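Local coordinates for protein tyrosyl-DNA phosphodiesterase 2 (Danio rerio, PDB 4F1H) that belongs to the endonuclease/exonuclease/phosphatase family, has the DNase I-like fold of paired β-sheets flanked by helices, and contains a bound magnesium ion, at residues G25-L30 with K52-S57; A46-L51 with F60-D65. One frame throughout, in Å; residues are numbered along the deposited sequence.

Contact 1 of 2, residues G25-L30 with K52-S57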
loop_
_atom_site.group_PDB
_atom_site.type_symbol
_atom_site.label_atom_id
_atom_site.label_comp_id
_atom_site.label_asym_id
_atom_site.label_seq_id
_atom_site.Cartn_x
_atom_site.Cartn_y
_atom_site.Cartn_z
ATOM N N GLY B 25 7.992 -28.562 19.052
ATOM C CA GLY B 25 8.712 -27.291 19.036
ATOM C C GLY B 25 7.811 -26.114 19.387
ATOM O O GLY B 25 8.141 -25.285 20.242
ATOM N N LEU B 26 6.660 -26.023 18.722
ATOM C CA LEU B 26 5.738 -24.948 19.047
ATOM C C LEU B 26 5.327 -25.018 20.514
ATOM O O LEU B 26 5.253 -24.000 21.182
ATOM C CB LEU B 26 4.495 -24.990 18.125
ATOM C CG LEU B 26 3.352 -24.052 18.507
ATOM C CD1 LEU B 26 3.771 -22.588 18.418
ATOM C CD2 LEU B 26 2.147 -24.333 17.564
ATOM N N CYS B 27 5.037 -26.219 21.009
ATOM C CA CYS B 27 4.594 -26.354 22.400
ATOM C C CYS B 27 5.661 -25.898 23.378
ATOM O O CYS B 27 5.328 -25.359 24.457
ATOM C CB CYS B 27 4.206 -27.792 22.720
ATOM S SG CYS B 27 2.631 -28.229 21.919
ATOM N N SER B 28 6.929 -26.100 23.019
ATOM C CA SER B 28 8.032 -25.621 23.879
ATOM C C SER B 28 8.009 -24.091 23.963
ATOM O O SER B 28 8.193 -23.503 25.039
ATOM C CB SER B 28 9.382 -26.108 23.353
ATOM O OG SER B 28 10.453 -25.634 24.168
ATOM N N TYR B 29 7.734 -23.434 22.834
ATOM C CA TYR B 29 7.571 -21.984 22.851
ATOM C C TYR B 29 6.411 -21.540 23.684
ATOM O O TYR B 29 6.518 -20.530 24.397
ATOM C CB TYR B 29 7.493 -21.354 21.429
ATOM C CG TYR B 29 8.858 -21.292 20.770
ATOM C CD1 TYR B 29 9.739 -20.245 21.046
ATOM C CD2 TYR B 29 9.272 -22.306 19.910
ATOM C CE1 TYR B 29 11.015 -20.221 20.445
ATOM C CE2 TYR B 29 10.527 -22.303 19.305
ATOM C CZ TYR B 29 11.394 -21.250 19.580
ATOM O OH TYR B 29 12.656 -21.297 18.993
ATOM N N LEU B 30 5.256 -22.225 23.569
ATOM C CA LEU B 30 4.101 -21.866 24.384
ATOM C C LEU B 30 4.368 -22.027 25.875
ATOM O O LEU B 30 3.934 -21.189 26.668
ATOM C CB LEU B 30 2.885 -22.721 24.002
ATOM C CG LEU B 30 2.442 -22.494 22.560
ATOM C CD1 LEU B 30 1.087 -23.236 22.343
ATOM C CD2 LEU B 30 2.334 -21.030 22.150
ATOM N N LYS B 52 -3.925 -29.791 21.337
ATOM C CA LYS B 52 -5.012 -29.880 22.307
ATOM C C LYS B 52 -4.667 -30.849 23.454
ATOM O O LYS B 52 -5.014 -30.612 24.630
ATOM C CB LYS B 52 -6.315 -30.235 21.582
ATOM C CG LYS B 52 -6.849 -29.035 20.807
ATOM C CD LYS B 52 -8.261 -29.231 20.217
ATOM C CE LYS B 52 -8.241 -30.329 19.198
ATOM N NZ LYS B 52 -9.378 -30.292 18.244
ATOM N N LYS B 53 -3.925 -31.896 23.118
ATOM C CA LYS B 53 -3.434 -32.860 24.115
ATOM C C LYS B 53 -2.412 -32.247 25.074
ATOM O O LYS B 53 -2.418 -32.548 26.278
ATOM C CB LYS B 53 -2.786 -34.056 23.399
ATOM C CG LYS B 53 -3.152 -35.443 23.944
ATOM C CD LYS B 53 -2.376 -35.809 25.209
ATOM C CE LYS B 53 -2.318 -37.330 25.408
ATOM N NZ LYS B 53 -3.649 -37.981 25.187
ATOM N N ARG B 54 -1.530 -31.405 24.536
ATOM C CA ARG B 54 -0.414 -30.847 25.301
ATOM C C ARG B 54 -0.764 -29.532 25.985
ATOM O O ARG B 54 -0.496 -29.349 27.173
ATOM C CB ARG B 54 0.800 -30.623 24.388
ATOM C CG ARG B 54 1.702 -31.832 24.194
ATOM C CD ARG B 54 2.713 -31.986 25.334
ATOM N NE ARG B 54 3.592 -30.824 25.517
ATOM C CZ ARG B 54 4.742 -30.633 24.873
ATOM N NH1 ARG B 54 5.165 -31.513 23.972
ATOM N NH2 ARG B 54 5.471 -29.553 25.123
ATOM N N ALA B 55 -1.351 -28.608 25.222
ATOM C CA ALA B 55 -1.572 -27.245 25.706
ATOM C C ALA B 55 -2.879 -27.119 26.457
ATOM O O ALA B 55 -3.798 -26.369 26.058
ATOM C CB ALA B 55 -1.495 -26.226 24.521
ATOM N N VAL B 56 -2.964 -27.829 27.582
ATOM C CA VAL B 56 -4.231 -27.902 28.302
ATOM C C VAL B 56 -4.629 -26.602 29.020
ATOM O O VAL B 56 -5.762 -26.473 29.492
ATOM C CB VAL B 56 -4.267 -29.117 29.276
ATOM C CG1 VAL B 56 -4.199 -30.422 28.483
ATOM C CG2 VAL B 56 -3.134 -29.043 30.245
ATOM N N SER B 57 -3.724 -25.622 29.064
ATOM C CA SER B 57 -4.036 -24.327 29.641
ATOM C C SER B 57 -4.867 -23.434 28.701
ATOM O O SER B 57 -5.267 -22.340 29.110
ATOM C CB SER B 57 -2.748 -23.579 29.953
ATOM O OG SER B 57 -2.057 -24.237 30.993
#
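Cys-27 meets Arg-54 where two helices lie side by side on the outer face of one sheet of the DNase I-like sandwich. Helix 19-33 is the crossover helix of a β-α-β unit joining the neighbouring parallel strands 4-10 and 37-43, and Arg-54 is at the end of the next helix, 45-54. In one of its two deposited conformers, Arg-54 lays one face of its guanidinium over CB of Cys-27, with that carbon displaced toward the rim of the planar group. The separation of Cys-27 CB from Arg-54 NH2, 3.2 Å, is short, so the detailed fit is doubtful. Nearer the backbone of the arginine, Arg-54 CB packs 3.9 Å from Cys-27 SG. No hydrogen bond joins the two segments; contact is made through aliphatic carbon, sulfur and the flat face of the guanidinium.

Bends at chi2 (-83°) and chi3 (-58°) steer the arginine chain across to helix 19-33 and turn the guanidinium over Cys-27. Its charged end is held from its own helix: NH1 is hydrogen-bonded to OH of Tyr-50, one turn earlier. A long side chain suits this exposed position, since it can cover a neighbouring helix and still use its polar end. Cysteine suits the buried side, where a compact, weakly polar group fits between helices; its SG also packs on Tyr-50 and Leu-51.

Beneath this pair, Leu-30 and Ala-55 both direct their CB atoms toward the opposing segment, and both rest on Met-73 of strand 69-75. Alanine's small methyl is consistent with the close approach of the backbones: the CA atoms of Cys-27 and Ala-55 are 7.1 Å apart. Ala-55 centres an inverse gamma turn, marked by a weak hydrogen bond of 2.9 Å from Val-56 N to Arg-54 O.

Contact 2 of 2, residues A46-L51 with F60-D65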
loop_
_atom_site.group_PDB
_atom_site.type_symbol
_atom_site.label_atom_id
_atom_site.label_comp_id
_atom_site.label_asym_id
_atom_site.label_seq_id
_atom_site.Cartn_x
_atom_site.Cartn_y
_atom_site.Cartn_z
ATOM N N ALA B 46 -4.262 -33.157 12.291
ATOM C CA ALA B 46 -3.229 -33.924 13.043
ATOM C C ALA B 46 -2.482 -33.006 13.998
ATOM O O ALA B 46 -2.208 -33.360 15.138
ATOM C CB ALA B 46 -2.251 -34.582 12.093
ATOM N N TYR B 47 -2.153 -31.815 13.515
ATOM C CA TYR B 47 -1.420 -30.837 14.307
ATOM C C TYR B 47 -2.239 -30.320 15.500
ATOM O O TYR B 47 -1.753 -30.277 16.631
ATOM C CB TYR B 47 -1.018 -29.689 13.372
ATOM C CG TYR B 47 0.141 -28.835 13.862
ATOM C CD1 TYR B 47 -0.048 -27.916 14.893
ATOM C CD2 TYR B 47 1.388 -28.934 13.271
ATOM C CE1 TYR B 47 1.001 -27.125 15.336
ATOM C CE2 TYR B 47 2.474 -28.147 13.721
ATOM C CZ TYR B 47 2.241 -27.237 14.721
ATOM O OH TYR B 47 3.303 -26.481 15.139
ATOM N N VAL B 48 -3.484 -29.921 15.257
ATOM C CA VAL B 48 -4.273 -29.347 16.323
ATOM C C VAL B 48 -4.635 -30.443 17.336
ATOM O O VAL B 48 -4.806 -30.158 18.518
ATOM C CB VAL B 48 -5.517 -28.563 15.791
ATOM C CG1 VAL B 48 -6.682 -29.492 15.534
ATOM C CG2 VAL B 48 -5.909 -27.476 16.781
ATOM N N GLN B 49 -4.708 -31.689 16.859
ATOM C CA GLN B 49 -4.954 -32.860 17.707
ATOM C C GLN B 49 -3.825 -32.926 18.735
ATOM O O GLN B 49 -4.074 -32.972 19.952
ATOM C CB GLN B 49 -5.009 -34.143 16.851
ATOM C CG GLN B 49 -5.681 -35.343 17.519
ATOM C CD GLN B 49 -5.748 -36.598 16.622
ATOM O OE1 GLN B 49 -5.843 -36.511 15.396
ATOM N NE2 GLN B 49 -5.710 -37.763 17.250
ATOM N N TYR B 50 -2.586 -32.861 18.255
ATOM C CA TYR B 50 -1.446 -32.844 19.172
ATOM C C TYR B 50 -1.469 -31.658 20.159
ATOM O O TYR B 50 -1.271 -31.834 21.370
ATOM C CB TYR B 50 -0.117 -32.879 18.433
ATOM C CG TYR B 50 0.998 -32.967 19.441
ATOM C CD1 TYR B 50 1.150 -34.113 20.228
ATOM C CD2 TYR B 50 1.838 -31.884 19.684
ATOM C CE1 TYR B 50 2.146 -34.200 21.198
ATOM C CE2 TYR B 50 2.851 -31.966 20.651
ATOM C CZ TYR B 50 2.992 -33.130 21.401
ATOM O OH TYR B 50 3.977 -33.226 22.360
ATOM N N LEU B 51 -1.664 -30.443 19.649
ATOM C CA LEU B 51 -1.678 -29.274 20.534
ATOM C C LEU B 51 -2.720 -29.323 21.653
ATOM O O LEU B 51 -2.450 -28.881 22.765
ATOM C CB LEU B 51 -1.902 -27.983 19.743
ATOM C CG LEU B 51 -0.923 -27.555 18.672
ATOM C CD1 LEU B 51 -1.462 -26.248 18.078
ATOM C CD2 LEU B 51 0.457 -27.320 19.291
ATOM N N PHE B 60 -9.439 -23.597 22.674
ATOM C CA PHE B 60 -9.110 -23.555 21.234
ATOM C C PHE B 60 -10.349 -23.204 20.396
ATOM O O PHE B 60 -11.431 -23.772 20.623
ATOM C CB PHE B 60 -8.681 -24.944 20.778
ATOM C CG PHE B 60 -7.261 -25.298 21.105
ATOM C CD1 PHE B 60 -6.885 -25.585 22.408
ATOM C CD2 PHE B 60 -6.317 -25.397 20.091
ATOM C CE1 PHE B 60 -5.570 -25.923 22.719
ATOM C CE2 PHE B 60 -4.995 -25.760 20.392
ATOM C CZ PHE B 60 -4.627 -26.015 21.715
ATOM N N PHE B 61 -10.190 -22.309 19.408
ATOM C CA PHE B 61 -11.206 -22.087 18.371
ATOM C C PHE B 61 -10.535 -22.322 17.042
ATOM O O PHE B 61 -9.437 -21.837 16.820
ATOM C CB PHE B 61 -11.723 -20.660 18.459
ATOM C CG PHE B 61 -12.519 -20.423 19.694
ATOM C CD1 PHE B 61 -13.880 -20.747 19.720
ATOM C CD2 PHE B 61 -11.896 -20.011 20.875
ATOM C CE1 PHE B 61 -14.626 -20.609 20.901
ATOM C CE2 PHE B 61 -12.634 -19.867 22.062
ATOM C CZ PHE B 61 -14.000 -20.176 22.078
ATOM N N GLU B 62 -11.196 -23.058 16.152
ATOM C CA GLU B 62 -10.590 -23.412 14.864
ATOM C C GLU B 62 -11.394 -22.822 13.707
ATOM O O GLU B 62 -12.640 -22.721 13.777
ATOM C CB GLU B 62 -10.493 -24.955 14.748
ATOM C CG GLU B 62 -9.573 -25.627 15.824
ATOM C CD GLU B 62 -9.747 -27.181 15.915
ATOM O OE1 GLU B 62 -9.690 -27.715 17.059
ATOM O OE2 GLU B 62 -9.922 -27.843 14.861
ATOM N N GLY B 63 -10.701 -22.427 12.628
ATOM C CA GLY B 63 -11.356 -21.745 11.520
ATOM C C GLY B 63 -12.034 -22.628 10.498
ATOM O O GLY B 63 -12.760 -22.131 9.630
ATOM N N SER B 64 -11.835 -23.937 10.631
ATOM C CA SER B 64 -12.534 -24.937 9.780
ATOM C C SER B 64 -12.421 -26.281 10.489
ATOM O O SER B 64 -11.782 -26.387 11.572
ATOM C CB SER B 64 -11.887 -25.002 8.385
ATOM O OG SER B 64 -12.570 -25.935 7.514
ATOM N N ASP B 65 -13.001 -27.319 9.888
ATOM C CA ASP B 65 -12.854 -28.647 10.464
ATOM C C ASP B 65 -12.035 -29.622 9.617
ATOM O O ASP B 65 -11.854 -30.765 10.002
ATOM C CB ASP B 65 -14.216 -29.243 10.785
ATOM C CG ASP B 65 -14.971 -29.626 9.553
ATOM O OD1 ASP B 65 -14.710 -29.018 8.466
ATOM O OD2 ASP B 65 -15.821 -30.558 9.667
#
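With chi1 at -80°, Phe-60 places CG opposite its own carbonyl carbon, and its ring extends from the strand to Val-48 and Leu-51 on the helix. Val-48, in one of two deposited conformers, has chi1 of 84°, which sets CG1 between its backbone N and carbonyl carbon and CG2 anti to the N. The contact belongs to a β-α-β crossover: helix 45-54 links strand 37-43 to the parallel edge strand 58-62, with strand 69-75 lying between them. Accordingly, the short helix and strand segments run antiparallel at 171°, their axes 11.1 Å apart at closest approach.

The side chains of Val-48 and Phe-60 pass alongside each other, pointing in opposite senses, with Val-48 CG2 3.9 Å from Phe-60 CD2. Farther round the ring, Phe-60 CE2 is 3.9 Å from Leu-51 CB, and Phe-60 CZ is 3.7 Å from Leu-51 O. A wide aromatic suits the strand because it spans both helical positions: valine offers a branch methyl, leucine its CB and carbonyl, while the leucine branch points on toward Leu-40 and Leu-43 of strand 37-43.

Strand alternation turns Phe-61 to the other side, where it stacks with Phe-81, and returns Glu-62 to the helix. The extended glutamate brings its carboxylate beside the two valine methyls; its charge is met by Lys-52 through OE1. The other oxygen, Glu-62 OE2, is 3.7 Å from Val-48 CG1.

Contacts 1 and 2, their centres 12 Å apart, use successive parts of helix 45-54, and their segments alternate along the chain. Contact 1 joins this helix to helix 19-33; contact 2 joins it to the edge strand of the sheet beneath. They meet through apolar packing, with Cys-27 SG 3.5 Å from Leu-51 CD2. Lys-52, from the second segment of contact 1, also reaches contact 2: its CG packs 3.7 Å from Phe-60 CD2, and its NZ forms a 2.9 Å salt bridge with Glu-62 OE1. Neither contact touches the nucleic acid bound in the crystal, whose nearest approaches are about 14 Å and 13 Å, respectively, measured between nearest atoms.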